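Long-range contacts in dTDP-4-dehydrorhamnose 3,5-epimerase (Elizabethkingia anophelis NUHP1, PDB 6C46), which probably catalyses the epimerization at C3' and C5' of dTDP-4-dehydro-6-deoxy-glucose to dTDP-4-dehydro-rhamnose, a step of dTDP-L-rhamnose biosynthesis: residues L66-H70 with L174-D178; D158-S162 with A183-K187. All blocks are in the same frame, centred on the assembly; numbering follows the deposited sequence. Where two conformers were deposited one is given.

Contact 1: residues L66-H70 with L174-D178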
ATOM      1  N   LEU A  66      20.862  -5.552  -4.457  1.00 18.25           N
ATOM      2  CA  LEU A  66      20.953  -4.095  -4.452  1.00 20.28           C
ATOM      3  C   LEU A  66      20.442  -3.598  -5.796  1.00 19.94           C
ATOM      4  O   LEU A  66      20.939  -4.027  -6.839  1.00 22.56           O
ATOM      5  CB  LEU A  66      22.402  -3.662  -4.210  1.00 19.72           C
ATOM      6  CG  LEU A  66      22.712  -2.194  -3.837  1.00 20.49           C
ATOM      7  CD1 LEU A  66      24.094  -2.113  -3.233  1.00 18.17           C
ATOM      8  CD2 LEU A  66      22.593  -1.255  -5.028  1.00 20.14           C
ATOM      9  N   ARG A  67      19.410  -2.748  -5.778  1.00 18.19           N
ATOM     10  CA  ARG A  67      18.796  -2.208  -6.988  0.54 20.62           C
ATOM     11  C   ARG A  67      18.925  -0.689  -6.988  1.00 20.77           C
ATOM     12  O   ARG A  67      18.522  -0.043  -6.027  1.00 21.16           O
ATOM     13  CB  ARG A  67      17.313  -2.601  -7.071  0.54 20.76           C
ATOM     14  CG  ARG A  67      17.072  -4.121  -7.097  0.54 30.98           C
ATOM     15  CD  ARG A  67      16.634  -4.600  -8.472  0.54 35.33           C
ATOM     16  NE  ARG A  67      16.320  -6.028  -8.504  0.54 38.26           N
ATOM     17  CZ  ARG A  67      17.052  -6.941  -9.134  0.54 39.40           C
ATOM     18  NH1 ARG A  67      18.152  -6.576  -9.778  0.54 30.56           N
ATOM     19  NH2 ARG A  67      16.687  -8.220  -9.113  0.54 38.85           N
ATOM     20  N   GLY A  68      19.458  -0.123  -8.072  1.00 18.07           N
ATOM     21  CA  GLY A  68      19.544   1.331  -8.197  1.00 19.74           C
ATOM     22  C   GLY A  68      20.840   1.776  -8.849  1.00 23.80           C
ATOM     23  O   GLY A  68      21.608   0.919  -9.296  1.00 23.77           O
ATOM     24  N   LEU A  69      21.101   3.083  -8.946  1.00 16.63           N
ATOM     25  CA  LEU A  69      20.172   4.140  -8.583  1.00 18.44           C
ATOM     26  C   LEU A  69      19.314   4.444  -9.800  1.00 14.11           C
ATOM     27  O   LEU A  69      19.864   4.620 -10.876  1.00 16.21           O
ATOM     28  CB  LEU A  69      20.947   5.391  -8.124  1.00 17.01           C
ATOM     29  CG  LEU A  69      21.770   5.146  -6.856  1.00 19.59           C
ATOM     30  CD1 LEU A  69      22.917   6.162  -6.743  1.00 16.21           C
ATOM     31  CD2 LEU A  69      20.841   5.198  -5.616  1.00 17.60           C
ATOM     32  N   HIS A  70      17.987   4.523  -9.640  1.00 14.96           N
ATOM     33  CA  HIS A  70      17.064   4.600 -10.772  1.00 14.44           C
ATOM     34  C   HIS A  70      16.199   5.849 -10.703  1.00 17.54           C
ATOM     35  O   HIS A  70      15.888   6.351  -9.616  1.00 15.51           O
ATOM     36  CB  HIS A  70      16.110   3.383 -10.803  1.00 18.55           C
ATOM     37  CG  HIS A  70      16.813   2.068 -10.944  1.00 22.97           C
ATOM     38  ND1 HIS A  70      16.307   0.898 -10.421  1.00 24.07           N
ATOM     39  CD2 HIS A  70      17.968   1.736 -11.567  1.00 25.60           C
ATOM     40  CE1 HIS A  70      17.125  -0.103 -10.710  1.00 24.29           C
ATOM     41  NE2 HIS A  70      18.141   0.376 -11.406  1.00 24.60           N
ATOM     42  N   LEU A 174      24.035  -7.481  -8.033  1.00 29.29           N
ATOM     43  CA  LEU A 174      23.611  -6.412  -8.931  1.00 32.58           C
ATOM     44  C   LEU A 174      23.251  -6.963 -10.297  1.00 28.25           C
ATOM     45  O   LEU A 174      23.928  -7.857 -10.810  1.00 27.83           O
ATOM     46  CB  LEU A 174      24.719  -5.373  -9.108  1.00 36.45           C
ATOM     47  CG  LEU A 174      24.956  -4.619  -7.816  1.00 38.14           C
ATOM     48  CD1 LEU A 174      26.417  -4.699  -7.477  1.00 46.78           C
ATOM     49  CD2 LEU A 174      24.430  -3.195  -7.937  1.00 29.47           C
ATOM     50  N   SER A 175      22.195  -6.418 -10.888  1.00 27.52           N
ATOM     51  CA  SER A 175      21.855  -6.758 -12.260  1.00 30.79           C
ATOM     52  C   SER A 175      22.950  -6.260 -13.201  1.00 35.70           C
ATOM     53  O   SER A 175      23.759  -5.397 -12.844  1.00 31.03           O
ATOM     54  CB  SER A 175      20.514  -6.135 -12.628  1.00 30.19           C
ATOM     55  OG  SER A 175      20.621  -4.717 -12.677  1.00 26.59           O
ATOM     56  N   GLU A 176      22.987  -6.824 -14.418  1.00 32.37           N
ATOM     57  CA  GLU A 176      23.955  -6.341 -15.404  1.00 26.00           C
ATOM     58  C   GLU A 176      23.748  -4.854 -15.686  1.00 26.33           C
ATOM     59  O   GLU A 176      24.720  -4.094 -15.808  1.00 30.65           O
ATOM     60  CB  GLU A 176      23.865  -7.155 -16.703  1.00 29.81           C
ATOM     61  N   LYS A 177      22.489  -4.426 -15.821  1.00 26.09           N
ATOM     62  CA  LYS A 177      22.209  -3.011 -16.055  1.00 31.53           C
ATOM     63  C   LYS A 177      22.758  -2.156 -14.921  1.00 28.49           C
ATOM     64  O   LYS A 177      23.457  -1.166 -15.161  1.00 27.49           O
ATOM     65  CB  LYS A 177      20.703  -2.776 -16.219  1.00 33.44           C
ATOM     66  N   ASP A 178      22.487  -2.538 -13.672  1.00 26.97           N
ATOM     67  CA  ASP A 178      22.963  -1.700 -12.575  1.00 24.98           C
ATOM     68  C   ASP A 178      24.479  -1.747 -12.451  1.00 25.72           C
ATOM     69  O   ASP A 178      25.093  -0.751 -12.041  1.00 25.16           O
ATOM     70  CB  ASP A 178      22.263  -2.094 -11.273  1.00 23.48           C
ATOM     71  CG  ASP A 178      20.777  -1.698 -11.276  1.00 33.51           C
ATOM     72  OD1 ASP A 178      20.376  -0.914 -12.178  1.00 28.69           O
ATOM     73  OD2 ASP A 178      20.012  -2.168 -10.399  1.00 29.84           O
TER
HETATM   74  O   HOH W   1      20.565  -4.525  -9.320  1.00 21.36           O
HETATM   75  O   HOH W   2      24.009   1.211 -10.480  1.00 20.66           O
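This is a His-carboxylate hydrogen bond, with a buried aspartate, in the predicted active site of a cupin-fold epimerase. It joins strand 66-72 to the N-terminal end of the short helix 176-179 and the residues leading into it. Asp-178 is the hub. Asp-178 OD1 accepts from His-70 NE2 at 2.7 Å, at the edge of the imidazole, and Asp-178 OD2 accepts from Gly-68 N at 3.1 Å. Both bonds are nearly straight. Ser-175 is the N-cap: Ser-175 OG accepts from Asp-178 N at 3.0 Å, closing the first turn of the helix. One water accepts from Ser-175 N and donates to Leu-66 O and Asp-178 OD2. A second water joins Gly-68 O to Asp-178 O. Beside this polar centre, Leu-66 CD2 packs on Leu-174 CD2 at 3.9 Å, next to Phe-156. His-70 is the predicted proton acceptor. Its bond to Asp-178 is consistent with a proton on NE2, leaving ND1 as the candidate base, and the carboxylate would be expected to raise its basicity.

Contact 2: residues D158-S162 with A183-K187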
ATOM      1  N   ASP A 158      29.128   5.018  -7.389  1.00 22.32           N
ATOM      2  CA  ASP A 158      29.817   6.182  -7.926  1.00 24.06           C
ATOM      3  C   ASP A 158      30.711   6.810  -6.861  1.00 24.80           C
ATOM      4  O   ASP A 158      30.278   7.032  -5.729  1.00 25.32           O
ATOM      5  CB  ASP A 158      28.762   7.184  -8.398  1.00 25.38           C
ATOM      6  CG  ASP A 158      29.367   8.440  -8.972  1.00 35.23           C
ATOM      7  OD1 ASP A 158      29.568   8.498 -10.208  1.00 27.45           O
ATOM      8  OD2 ASP A 158      29.637   9.361  -8.171  1.00 28.37           O
ATOM      9  N   SER A 159      31.974   7.072  -7.220  1.00 28.79           N
ATOM     10  CA  SER A 159      32.947   7.581  -6.249  1.00 34.93           C
ATOM     11  C   SER A 159      32.688   9.033  -5.845  1.00 33.77           C
ATOM     12  O   SER A 159      33.113   9.442  -4.758  1.00 29.60           O
ATOM     13  CB  SER A 159      34.368   7.434  -6.800  1.00 35.31           C
ATOM     14  OG  SER A 159      34.512   8.178  -7.994  1.00 35.50           O
ATOM     15  N   ASP A 160      32.011   9.825  -6.681  1.00 29.30           N
ATOM     16  CA  ASP A 160      31.655  11.175  -6.260  1.00 29.19           C
ATOM     17  C   ASP A 160      30.589  11.150  -5.169  1.00 30.70           C
ATOM     18  O   ASP A 160      30.661  11.928  -4.210  1.00 28.34           O
ATOM     19  CB  ASP A 160      31.177  12.005  -7.452  1.00 27.80           C
ATOM     20  CG  ASP A 160      32.309  12.353  -8.424  1.00 32.51           C
ATOM     21  OD1 ASP A 160      33.475  12.410  -8.004  1.00 33.43           O
ATOM     22  OD2 ASP A 160      32.031  12.610  -9.605  1.00 37.57           O
ATOM     23  N   LEU A 161      29.601  10.252  -5.283  1.00 22.99           N
ATOM     24  CA  LEU A 161      28.567  10.176  -4.259  1.00 21.99           C
ATOM     25  C   LEU A 161      29.055   9.449  -3.015  1.00 24.24           C
ATOM     26  O   LEU A 161      28.635   9.785  -1.900  1.00 22.07           O
ATOM     27  CB  LEU A 161      27.336   9.467  -4.808  1.00 17.38           C
ATOM     28  CG  LEU A 161      26.729  10.113  -6.050  1.00 27.63           C
ATOM     29  CD1 LEU A 161      25.480   9.347  -6.467  1.00 21.69           C
ATOM     30  CD2 LEU A 161      26.423  11.582  -5.758  1.00 23.69           C
ATOM     31  N   SER A 162      29.913   8.450  -3.197  1.00 23.65           N
ATOM     32  CA  SER A 162      30.475   7.672  -2.093  0.52 27.46           C
ATOM     33  C   SER A 162      29.391   7.202  -1.116  1.00 26.00           C
ATOM     34  O   SER A 162      29.492   7.381   0.095  1.00 27.58           O
ATOM     35  CB  SER A 162      31.558   8.477  -1.372  0.52 28.07           C
ATOM     36  OG  SER A 162      32.268   7.675  -0.447  0.52 27.22           O
ATOM     37  N   ALA A 183      28.186   6.906 -14.645  1.00 20.91           N
ATOM     38  CA  ALA A 183      28.602   7.658 -13.463  1.00 20.66           C
ATOM     39  C   ALA A 183      27.710   8.880 -13.244  1.00 26.20           C
ATOM     40  O   ALA A 183      27.044   9.383 -14.161  1.00 21.67           O
ATOM     41  CB  ALA A 183      30.071   8.108 -13.613  1.00 22.04           C
ATOM     42  N   PHE A 184      27.710   9.363 -11.999  1.00 23.41           N
ATOM     43  CA  PHE A 184      26.970  10.579 -11.654  1.00 24.14           C
ATOM     44  C   PHE A 184      27.380  11.748 -12.546  1.00 22.82           C
ATOM     45  O   PHE A 184      26.526  12.490 -13.041  1.00 22.54           O
ATOM     46  CB  PHE A 184      27.196  10.882 -10.160  1.00 23.72           C
ATOM     47  CG  PHE A 184      26.835  12.281  -9.729  1.00 19.90           C
ATOM     48  CD1 PHE A 184      25.527  12.691  -9.612  1.00 23.23           C
ATOM     49  CD2 PHE A 184      27.846  13.190  -9.425  1.00 27.68           C
ATOM     50  CE1 PHE A 184      25.222  14.009  -9.186  1.00 24.55           C
ATOM     51  CE2 PHE A 184      27.559  14.482  -9.005  1.00 30.90           C
ATOM     52  CZ  PHE A 184      26.247  14.893  -8.886  1.00 23.15           C
ATOM     53  N   LYS A 185      28.676  11.893 -12.826  1.00 23.18           N
ATOM     54  CA  LYS A 185      29.118  13.042 -13.611  0.50 25.19           C
ATOM     55  C   LYS A 185      28.699  12.944 -15.068  1.00 25.41           C
ATOM     56  O   LYS A 185      28.735  13.953 -15.775  1.00 27.35           O
ATOM     57  CB  LYS A 185      30.638  13.207 -13.532  0.50 24.06           C
ATOM     58  CG  LYS A 185      31.110  14.161 -12.474  0.50 27.60           C
ATOM     59  CD  LYS A 185      32.622  14.324 -12.539  0.50 36.72           C
ATOM     60  CE  LYS A 185      33.340  12.977 -12.448  0.50 42.15           C
ATOM     61  NZ  LYS A 185      34.823  13.140 -12.565  0.50 46.69           N
ATOM     62  N   ASP A 186      28.306  11.756 -15.535  1.00 23.49           N
ATOM     63  CA  ASP A 186      27.858  11.604 -16.916  1.00 24.24           C
ATOM     64  C   ASP A 186      26.437  12.100 -17.134  1.00 25.91           C
ATOM     65  O   ASP A 186      26.009  12.224 -18.287  1.00 29.81           O
ATOM     66  CB  ASP A 186      27.895  10.140 -17.354  1.00 21.93           C
ATOM     67  CG  ASP A 186      29.296   9.616 -17.583  1.00 35.52           C
ATOM     68  OD1 ASP A 186      30.272  10.397 -17.539  1.00 32.68           O
ATOM     69  OD2 ASP A 186      29.404   8.399 -17.837  1.00 44.18           O
ATOM     70  N   LYS A 187      25.690  12.336 -16.064  1.00 21.17           N
ATOM     71  CA  LYS A 187      24.374  12.967 -16.131  1.00 24.43           C
ATOM     72  C   LYS A 187      23.388  12.176 -16.994  1.00 27.98           C
ATOM     73  O   LYS A 187      22.772  12.702 -17.915  1.00 28.43           O
ATOM     74  CB  LYS A 187      24.498  14.411 -16.621  1.00 27.44           C
ATOM     75  CG  LYS A 187      25.273  15.278 -15.626  1.00 37.27           C
ATOM     76  CD  LYS A 187      25.496  16.683 -16.146  1.00 46.13           C
ATOM     77  CE  LYS A 187      26.194  17.558 -15.106  1.00 53.60           C
ATOM     78  NZ  LYS A 187      26.329  18.968 -15.581  1.00 59.21           N
TER
HETATM   79  O   HOH W   3      30.656  10.700 -11.109  1.00 19.77           O
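An Asx motif meets a 3-10 turn here, in a surface contact removed from the predicted active site. The loop 158-162 follows strand 151-153, an outermost strand of the five-stranded sheet within this chain, and the segment 183-187 belongs to the C-terminal tail beyond helix 176-179. Asp-158 serves both sides. Asp-158 OD2 accepts from Leu-161 N at 3.0 Å, three residues on, and weakly from Asp-160 N at 2.8 Å. A backbone bond from Ser-162 N to Asp-158 O, 2.9 Å, spans one residue more of the same loop. Asp-158 OD1 reaches across and accepts from Phe-184 N at 2.7 Å. Phe-184 begins the 3-10 segment 184-186, whose turn is closed by Asp-186 N bonding to Ala-183 O at 3.0 Å.

A water extends this link. It donates to Asp-158 OD1 at 2.6 Å and to Asp-160 OD2 at 2.8 Å, and accepts from Lys-185 N at 2.9 Å. Asp-160 OD2 and Lys-185 NZ lie 4.1 Å apart, too far for a salt bridge.

The apolar half of the contact is the Phe-184 ring. Leu-161 CD2 sits over one face, 4.1 Å from the centroid of the Phe-184 ring, in a CH-pi contact. Val-154, just past strand 151-153, touches both Leu-161 and Phe-184. Leu-96 and Tyr-189 also touch the ring. One carboxylate thus fixes the loop and the start of the tail's 3-10 turn relative to each other, while the exposed Asp-160 and Lys-185 add a water bridge and, at most, long-range attraction.

Contacts 1 and 2 have centres 14 Å apart, and their segments alternate along the chain. Each ties an earlier piece of the chain to a part of the C-terminal region. The key aspartate is in the later segment in contact 1 and in the earlier one in contact 2. They meet directly where Leu-69 CD1 packs on Leu-161 CD1 at 4.1 Å. Their relation to the active site differs. Contact 1 holds His-70, whose side chain lies about 7 Å from that of Tyr-140, the predicted proton donor, and about 9 Å from that of Tyr-146, predicted to stack on the thymidine ring. In contact 2 the Leu-161 side chain is about 12 Å from that of His-70.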